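Local atomic coordinates of Asp/Glu-specific dipeptidyl-peptidase (PDB entry 5JXF), a protein that removes dipeptides from the N-terminus of oligopeptides as a serine protease, cutting strictly after aspartate or glutamate in the P1 position. Residues Q290-V302 and L355-E368. Residues are numbered along the deposited sequence; the frame is centred on the assembly and turned at random.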
ATOM      1  N   GLN A 290      17.614  20.148 -11.114  1.00 57.81           N
ATOM      2  CA  GLN A 290      17.202  21.538 -11.312  1.00 56.78           C
ATOM      3  C   GLN A 290      16.683  22.139 -10.014  1.00 54.74           C
ATOM      4  O   GLN A 290      15.502  22.419  -9.907  1.00 52.08           O
ATOM      5  CB  GLN A 290      16.108  21.638 -12.379  1.00 61.94           C
ATOM      6  CG  GLN A 290      16.479  21.026 -13.707  1.00 66.75           C
ATOM      7  CD  GLN A 290      15.414  21.222 -14.762  1.00 72.45           C
ATOM      8  OE1 GLN A 290      15.563  22.051 -15.663  1.00 77.75           O
ATOM      9  NE2 GLN A 290      14.348  20.436 -14.680  1.00 75.57           N
ATOM     10  N   GLU A 291      17.552  22.327  -9.027  1.00 57.16           N
ATOM     11  CA  GLU A 291      17.093  22.748  -7.706  1.00 58.51           C
ATOM     12  C   GLU A 291      16.746  24.226  -7.655  1.00 63.85           C
ATOM     13  O   GLU A 291      16.137  24.694  -6.689  1.00 64.45           O
ATOM     14  CB  GLU A 291      18.150  22.452  -6.637  1.00 61.09           C
ATOM     15  CG  GLU A 291      18.572  20.987  -6.510  1.00 64.61           C
ATOM     16  CD  GLU A 291      17.422  20.051  -6.182  1.00 64.91           C
ATOM     17  OE1 GLU A 291      16.389  20.506  -5.644  1.00 67.18           O
ATOM     18  OE2 GLU A 291      17.560  18.851  -6.477  1.00 62.58           O
ATOM     19  N   TYR A 292      17.135  24.964  -8.688  1.00 63.37           N
ATOM     20  CA  TYR A 292      17.075  26.413  -8.607  1.00 68.91           C
ATOM     21  C   TYR A 292      16.098  27.046  -9.594  1.00 71.58           C
ATOM     22  O   TYR A 292      16.283  28.188 -10.016  1.00 71.65           O
ATOM     23  CB  TYR A 292      18.476  26.966  -8.809  1.00 64.18           C
ATOM     24  CG  TYR A 292      19.467  26.282  -7.905  1.00 69.60           C
ATOM     25  CD1 TYR A 292      19.478  26.545  -6.543  1.00 70.27           C
ATOM     26  CD2 TYR A 292      20.373  25.346  -8.404  1.00 67.05           C
ATOM     27  CE1 TYR A 292      20.375  25.917  -5.707  1.00 69.90           C
ATOM     28  CE2 TYR A 292      21.270  24.707  -7.571  1.00 64.72           C
ATOM     29  CZ  TYR A 292      21.263  24.997  -6.223  1.00 66.78           C
ATOM     30  OH  TYR A 292      22.148  24.373  -5.380  1.00 60.01           O
ATOM     31  N   LEU A 293      15.058  26.303  -9.949  1.00 72.35           N
ATOM     32  CA  LEU A 293      14.077  26.782 -10.907  1.00 66.15           C
ATOM     33  C   LEU A 293      13.202  27.867 -10.299  1.00 71.68           C
ATOM     34  O   LEU A 293      13.084  27.972  -9.082  1.00 72.90           O
ATOM     35  CB  LEU A 293      13.212  25.625 -11.407  1.00 60.27           C
ATOM     36  CG  LEU A 293      13.875  24.682 -12.410  1.00 58.84           C
ATOM     37  CD1 LEU A 293      12.934  23.559 -12.800  1.00 60.71           C
ATOM     38  CD2 LEU A 293      14.350  25.447 -13.631  1.00 55.09           C
ATOM     39  N   PRO A 294      12.607  28.703 -11.156  1.00 74.86           N
ATOM     40  CA  PRO A 294      11.577  29.664 -10.764  1.00 75.52           C
ATOM     41  C   PRO A 294      10.259  28.960 -10.495  1.00 73.46           C
ATOM     42  O   PRO A 294      10.114  27.812 -10.906  1.00 74.09           O
ATOM     43  CB  PRO A 294      11.455  30.540 -11.997  1.00 75.82           C
ATOM     44  CG  PRO A 294      11.714  29.555 -13.103  1.00 75.46           C
ATOM     45  CD  PRO A 294      12.884  28.784 -12.599  1.00 71.13           C
ATOM     46  N   SER A 295       9.322  29.650  -9.849  1.00 75.00           N
ATOM     47  CA  SER A 295       7.984  29.126  -9.595  1.00 77.31           C
ATOM     48  C   SER A 295       7.331  28.608 -10.862  1.00 77.43           C
ATOM     49  O   SER A 295       6.667  27.568 -10.865  1.00 72.86           O
ATOM     50  CB  SER A 295       7.086  30.213  -8.989  1.00 85.91           C
ATOM     51  OG  SER A 295       7.479  30.550  -7.671  1.00 91.66           O
ATOM     52  N   PHE A 296       7.526  29.353 -11.941  1.00 80.46           N
ATOM     53  CA  PHE A 296       6.782  29.136 -13.169  1.00 78.98           C
ATOM     54  C   PHE A 296       7.238  27.873 -13.887  1.00 76.24           C
ATOM     55  O   PHE A 296       6.486  27.283 -14.669  1.00 69.20           O
ATOM     56  CB  PHE A 296       6.917  30.365 -14.063  1.00 84.28           C
ATOM     57  CG  PHE A 296       6.792  31.663 -13.310  1.00 87.94           C
ATOM     58  CD1 PHE A 296       5.547  32.119 -12.890  1.00 89.62           C
ATOM     59  CD2 PHE A 296       7.917  32.420 -13.010  1.00 85.11           C
ATOM     60  CE1 PHE A 296       5.425  33.309 -12.193  1.00 88.39           C
ATOM     61  CE2 PHE A 296       7.803  33.608 -12.311  1.00 83.65           C
ATOM     62  CZ  PHE A 296       6.551  34.054 -11.901  1.00 87.11           C
ATOM     63  N   ALA A 297       8.463  27.446 -13.589  1.00 77.64           N
ATOM     64  CA  ALA A 297       9.008  26.227 -14.168  1.00 74.87           C
ATOM     65  C   ALA A 297       8.356  25.021 -13.522  1.00 71.02           C
ATOM     66  O   ALA A 297       7.963  24.072 -14.200  1.00 74.87           O
ATOM     67  CB  ALA A 297      10.524  26.176 -13.993  1.00 73.55           C
ATOM     68  N   VAL A 298       8.255  25.064 -12.200  1.00 70.79           N
ATOM     69  CA  VAL A 298       7.616  24.006 -11.441  1.00 71.06           C
ATOM     70  C   VAL A 298       6.151  23.856 -11.873  1.00 64.17           C
ATOM     71  O   VAL A 298       5.670  22.738 -12.073  1.00 60.40           O
ATOM     72  CB  VAL A 298       7.710  24.284  -9.921  1.00 74.53           C
ATOM     73  CG1 VAL A 298       7.230  23.089  -9.112  1.00 68.87           C
ATOM     74  CG2 VAL A 298       9.145  24.631  -9.542  1.00 69.81           C
ATOM     75  N   ALA A 299       5.457  24.979 -12.051  1.00 68.14           N
ATOM     76  CA  ALA A 299       4.047  24.944 -12.434  1.00 72.13           C
ATOM     77  C   ALA A 299       3.863  24.301 -13.803  1.00 74.88           C
ATOM     78  O   ALA A 299       2.912  23.556 -14.014  1.00 81.35           O
ATOM     79  CB  ALA A 299       3.439  26.347 -12.415  1.00 66.75           C
ATOM     80  N   GLN A 300       4.782  24.566 -14.725  1.00 72.20           N
ATOM     81  CA  GLN A 300       4.699  23.973 -16.056  1.00 71.87           C
ATOM     82  C   GLN A 300       4.909  22.461 -15.995  1.00 75.30           C
ATOM     83  O   GLN A 300       4.282  21.696 -16.733  1.00 78.35           O
ATOM     84  CB  GLN A 300       5.726  24.607 -16.996  1.00 72.84           C
ATOM     85  CG  GLN A 300       5.631  24.101 -18.428  1.00 80.54           C
ATOM     86  CD  GLN A 300       6.799  24.546 -19.293  1.00 87.84           C
ATOM     87  OE1 GLN A 300       7.885  24.821 -18.794  1.00 88.32           O
ATOM     88  NE2 GLN A 300       6.566  24.641 -20.597  1.00 91.53           N
ATOM     89  N   ILE A 301       5.809  22.037 -15.121  1.00 72.99           N
ATOM     90  CA  ILE A 301       6.080  20.624 -14.952  1.00 71.65           C
ATOM     91  C   ILE A 301       4.824  19.950 -14.442  1.00 68.44           C
ATOM     92  O   ILE A 301       4.296  19.007 -15.037  1.00 65.33           O
ATOM     93  CB  ILE A 301       7.239  20.371 -13.959  1.00 70.11           C
ATOM     94  CG1 ILE A 301       8.551  20.941 -14.497  1.00 65.79           C
ATOM     95  CG2 ILE A 301       7.354  18.886 -13.645  1.00 66.81           C
ATOM     96  CD1 ILE A 301       9.650  21.046 -13.445  1.00 61.65           C
ATOM     97  N   VAL A 302       4.349  20.457 -13.320  1.00 66.17           N
ATOM     98  CA  VAL A 302       3.230  19.852 -12.630  1.00 72.69           C
ATOM     99  C   VAL A 302       1.941  19.937 -13.452  1.00 82.55           C
ATOM    100  O   VAL A 302       1.230  18.941 -13.612  1.00 88.90           O
ATOM    101  CB  VAL A 302       3.033  20.523 -11.268  1.00 71.10           C
ATOM    102  CG1 VAL A 302       1.690  20.168 -10.691  1.00 77.38           C
ATOM    103  CG2 VAL A 302       4.151  20.120 -10.327  1.00 62.35           C
ATOM    104  N   LEU A 355       5.510  17.202  -5.547  1.00 67.57           N
ATOM    105  CA  LEU A 355       5.579  18.650  -5.741  1.00 66.05           C
ATOM    106  C   LEU A 355       4.275  19.335  -5.321  1.00 69.59           C
ATOM    107  O   LEU A 355       4.289  20.418  -4.734  1.00 74.31           O
ATOM    108  CB  LEU A 355       5.893  18.989  -7.207  1.00 64.66           C
ATOM    109  CG  LEU A 355       7.298  18.616  -7.695  1.00 60.19           C
ATOM    110  CD1 LEU A 355       7.409  18.760  -9.198  1.00 60.13           C
ATOM    111  CD2 LEU A 355       8.326  19.461  -6.989  1.00 56.24           C
ATOM    112  N   LYS A 356       3.152  18.706  -5.640  1.00 63.79           N
ATOM    113  CA  LYS A 356       1.861  19.231  -5.223  1.00 74.32           C
ATOM    114  C   LYS A 356       1.734  19.123  -3.713  1.00 77.22           C
ATOM    115  O   LYS A 356       1.558  20.122  -3.026  1.00 78.87           O
ATOM    116  CB  LYS A 356       0.725  18.478  -5.906  1.00 77.63           C
ATOM    117  CG  LYS A 356       0.566  18.773  -7.386  1.00 77.63           C
ATOM    118  CD  LYS A 356      -0.233  17.660  -8.024  1.00 82.88           C
ATOM    119  CE  LYS A 356      -0.580  17.949  -9.463  1.00 89.40           C
ATOM    120  NZ  LYS A 356      -1.470  16.891 -10.023  1.00 97.22           N
ATOM    121  N   LYS A 357       1.861  17.898  -3.214  1.00 79.08           N
ATOM    122  CA  LYS A 357       1.708  17.589  -1.792  1.00 81.85           C
ATOM    123  C   LYS A 357       2.535  18.502  -0.889  1.00 80.17           C
ATOM    124  O   LYS A 357       2.084  18.892   0.189  1.00 85.89           O
ATOM    125  CB  LYS A 357       2.082  16.122  -1.534  1.00 76.75           C
ATOM    126  CG  LYS A 357       2.014  15.707  -0.079  1.00 80.69           C
ATOM    127  CD  LYS A 357       2.207  14.206   0.092  1.00 83.07           C
ATOM    128  CE  LYS A 357       1.877  13.773   1.516  1.00 88.65           C
ATOM    129  NZ  LYS A 357       2.615  14.585   2.526  1.00 94.65           N
ATOM    130  N   SER A 358       3.735  18.858  -1.343  1.00 67.31           N
ATOM    131  CA  SER A 358       4.658  19.661  -0.545  1.00 72.60           C
ATOM    132  C   SER A 358       4.516  21.142  -0.861  1.00 79.74           C
ATOM    133  O   SER A 358       5.162  21.981  -0.226  1.00 85.06           O
ATOM    134  CB  SER A 358       6.105  19.219  -0.786  1.00 72.25           C
ATOM    135  OG  SER A 358       6.450  19.360  -2.153  1.00 70.58           O
ATOM    136  N   ASN A 359       3.667  21.438  -1.844  1.00 75.81           N
ATOM    137  CA  ASN A 359       3.455  22.788  -2.372  1.00 80.28           C
ATOM    138  C   ASN A 359       4.786  23.457  -2.731  1.00 82.46           C
ATOM    139  O   ASN A 359       5.141  24.509  -2.200  1.00 89.76           O
ATOM    140  CB  ASN A 359       2.655  23.635  -1.368  1.00 83.48           C
ATOM    141  CG  ASN A 359       2.488  25.079  -1.815  1.00 93.03           C
ATOM    142  OD1 ASN A 359       2.323  25.355  -3.007  1.00 96.71           O
ATOM    143  ND2 ASN A 359       2.526  26.006  -0.861  1.00 92.00           N
ATOM    144  N   ALA A 360       5.536  22.828  -3.628  1.00 80.54           N
ATOM    145  CA  ALA A 360       6.828  23.369  -4.016  1.00 75.16           C
ATOM    146  C   ALA A 360       6.627  24.727  -4.666  1.00 71.11           C
ATOM    147  O   ALA A 360       7.417  25.648  -4.464  1.00 64.43           O
ATOM    148  CB  ALA A 360       7.551  22.420  -4.953  1.00 75.42           C
ATOM    149  N   ILE A 361       5.529  24.852  -5.410  1.00 68.32           N
ATOM    150  CA  ILE A 361       5.232  26.072  -6.143  1.00 72.61           C
ATOM    151  C   ILE A 361       5.092  27.269  -5.204  1.00 77.85           C
ATOM    152  O   ILE A 361       5.604  28.354  -5.479  1.00 84.71           O
ATOM    153  CB  ILE A 361       3.952  25.916  -6.977  1.00 77.62           C
ATOM    154  CG1 ILE A 361       4.112  24.787  -7.997  1.00 75.91           C
ATOM    155  CG2 ILE A 361       3.597  27.218  -7.689  1.00 71.95           C
ATOM    156  CD1 ILE A 361       2.860  24.589  -8.863  1.00 80.69           C
ATOM    157  N   GLY A 362       4.410  27.066  -4.086  1.00 79.40           N
ATOM    158  CA  GLY A 362       4.255  28.119  -3.101  1.00 80.16           C
ATOM    159  C   GLY A 362       5.563  28.369  -2.382  1.00 83.90           C
ATOM    160  O   GLY A 362       5.928  29.511  -2.108  1.00 90.87           O
ATOM    161  N   LEU A 363       6.268  27.283  -2.086  1.00 84.81           N
ATOM    162  CA  LEU A 363       7.551  27.350  -1.403  1.00 83.46           C
ATOM    163  C   LEU A 363       8.534  28.224  -2.149  1.00 84.56           C
ATOM    164  O   LEU A 363       9.288  28.984  -1.540  1.00 86.67           O
ATOM    165  CB  LEU A 363       8.131  25.951  -1.232  1.00 77.03           C
ATOM    166  CG  LEU A 363       8.066  25.432   0.196  1.00 79.87           C
ATOM    167  CD1 LEU A 363       6.660  25.593   0.737  1.00 79.37           C
ATOM    168  CD2 LEU A 363       8.493  23.981   0.242  1.00 83.55           C
ATOM    169  N   LYS A 364       8.526  28.114  -3.473  1.00 82.76           N
ATOM    170  CA  LYS A 364       9.428  28.911  -4.294  1.00 76.71           C
ATOM    171  C   LYS A 364       8.912  30.337  -4.432  1.00 79.85           C
ATOM    172  O   LYS A 364       9.702  31.283  -4.415  1.00 82.11           O
ATOM    173  CB  LYS A 364       9.629  28.270  -5.668  1.00 73.99           C
ATOM    174  CG  LYS A 364      10.774  27.267  -5.689  1.00 71.21           C
ATOM    175  CD  LYS A 364      11.063  26.721  -7.071  1.00 69.65           C
ATOM    176  CE  LYS A 364      12.239  25.732  -7.023  1.00 66.62           C
ATOM    177  NZ  LYS A 364      13.526  26.367  -6.620  1.00 57.73           N
ATOM    178  N   GLN A 365       7.591  30.485  -4.560  1.00 79.93           N
ATOM    179  CA  GLN A 365       6.965  31.810  -4.583  1.00 80.52           C
ATOM    180  C   GLN A 365       7.389  32.607  -3.361  1.00 83.99           C
ATOM    181  O   GLN A 365       7.741  33.778  -3.465  1.00 89.44           O
ATOM    182  CB  GLN A 365       5.438  31.707  -4.635  1.00 79.52           C
ATOM    183  CG  GLN A 365       4.852  31.615  -6.036  1.00 76.66           C
ATOM    184  CD  GLN A 365       3.472  30.992  -6.026  1.00 81.88           C
ATOM    185  OE1 GLN A 365       2.939  30.681  -4.964  1.00 86.24           O
ATOM    186  NE2 GLN A 365       2.893  30.796  -7.203  1.00 81.02           N
ATOM    187  N   ASN A 366       7.362  31.955  -2.204  1.00 81.13           N
ATOM    188  CA  ASN A 366       7.806  32.575  -0.966  1.00 84.46           C
ATOM    189  C   ASN A 366       9.298  32.924  -0.993  1.00 85.41           C
ATOM    190  O   ASN A 366       9.710  33.946  -0.448  1.00 89.87           O
ATOM    191  CB  ASN A 366       7.498  31.656   0.218  1.00 85.89           C
ATOM    192  CG  ASN A 366       6.004  31.500   0.462  1.00 92.19           C
ATOM    193  OD1 ASN A 366       5.191  32.283  -0.036  1.00 95.45           O
ATOM    194  ND2 ASN A 366       5.638  30.486   1.237  1.00 92.97           N
ATOM    195  N   PHE A 367      10.107  32.077  -1.625  1.00 85.65           N
ATOM    196  CA  PHE A 367      11.529  32.369  -1.746  1.00 84.55           C
ATOM    197  C   PHE A 367      11.740  33.550  -2.682  1.00 90.04           C
ATOM    198  O   PHE A 367      12.562  34.432  -2.419  1.00 92.26           O
ATOM    199  CB  PHE A 367      12.316  31.158  -2.258  1.00 81.70           C
ATOM    200  CG  PHE A 367      13.681  31.516  -2.787  1.00 82.59           C
ATOM    201  CD1 PHE A 367      14.739  31.747  -1.920  1.00 83.18           C
ATOM    202  CD2 PHE A 367      13.900  31.653  -4.150  1.00 79.96           C
ATOM    203  CE1 PHE A 367      15.992  32.095  -2.405  1.00 82.82           C
ATOM    204  CE2 PHE A 367      15.144  32.010  -4.638  1.00 77.10           C
ATOM    205  CZ  PHE A 367      16.192  32.227  -3.765  1.00 79.43           C
ATOM    206  N   GLU A 368      10.993  33.552  -3.782  1.00 91.50           N
ATOM    207  CA  GLU A 368      11.145  34.567  -4.821  1.00 92.34           C
ATOM    208  C   GLU A 368      10.722  35.960  -4.350  1.00 97.84           C
ATOM    209  O   GLU A 368      11.235  36.971  -4.839  1.00 97.27           O
ATOM    210  CB  GLU A 368      10.345  34.161  -6.060  1.00 87.92           C
ATOM    211  CG  GLU A 368      10.947  32.984  -6.790  1.00 81.90           C
ATOM    212  CD  GLU A 368       9.929  32.201  -7.582  1.00 80.83           C
ATOM    213  OE1 GLU A 368       8.767  32.658  -7.703  1.00 77.22           O
ATOM    214  OE2 GLU A 368      10.291  31.109  -8.071  1.00 78.90           O
TER
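Ser295 and Glu368 meet where the first turns of helix 295-325 run antiparallel to the start of helix 360-375 in this S46 peptidase and pack knobs-into-holes, the axes of segments 295-302 and 360-368 coming within 8.8 Å. The Glu368 carboxylate takes up polar hydrogens at the start of helix 295-325: OE2 accepts from Ser295 N and OE1 from Ser295 OG, both modelled at 2.5 Å, so short that the exact lengths are doubtful; the bond from Ser295 N is also bent, at 131°. Ser295 OG reaches the carboxylate by lying anti to its own carbonyl carbon (chi1 -69°), and its side chain sits among Ile361, Lys364, Gln365 and Glu368. One turn earlier, Lys364 sends its chain past Val298 CG2 and bends at chi4 (-64°) to give NZ two backbone acceptors: Leu293 O at 3.0 Å, in the carbonyl plane on a lone pair, and Glu291 O at 3.1 Å, approached from above its plane. A leucine in place of Lys364 would probably leave both carbonyls without this donor and the 291-293 segment less firmly held. Val298 is the second knob, among Leu355, Ala360, Ile361 and Lys364. A Schellman motif ends helix 328-357 at Asn359, which also N-caps helix 360-375, its OD1 accepting from Gly362 N at 2.9 Å.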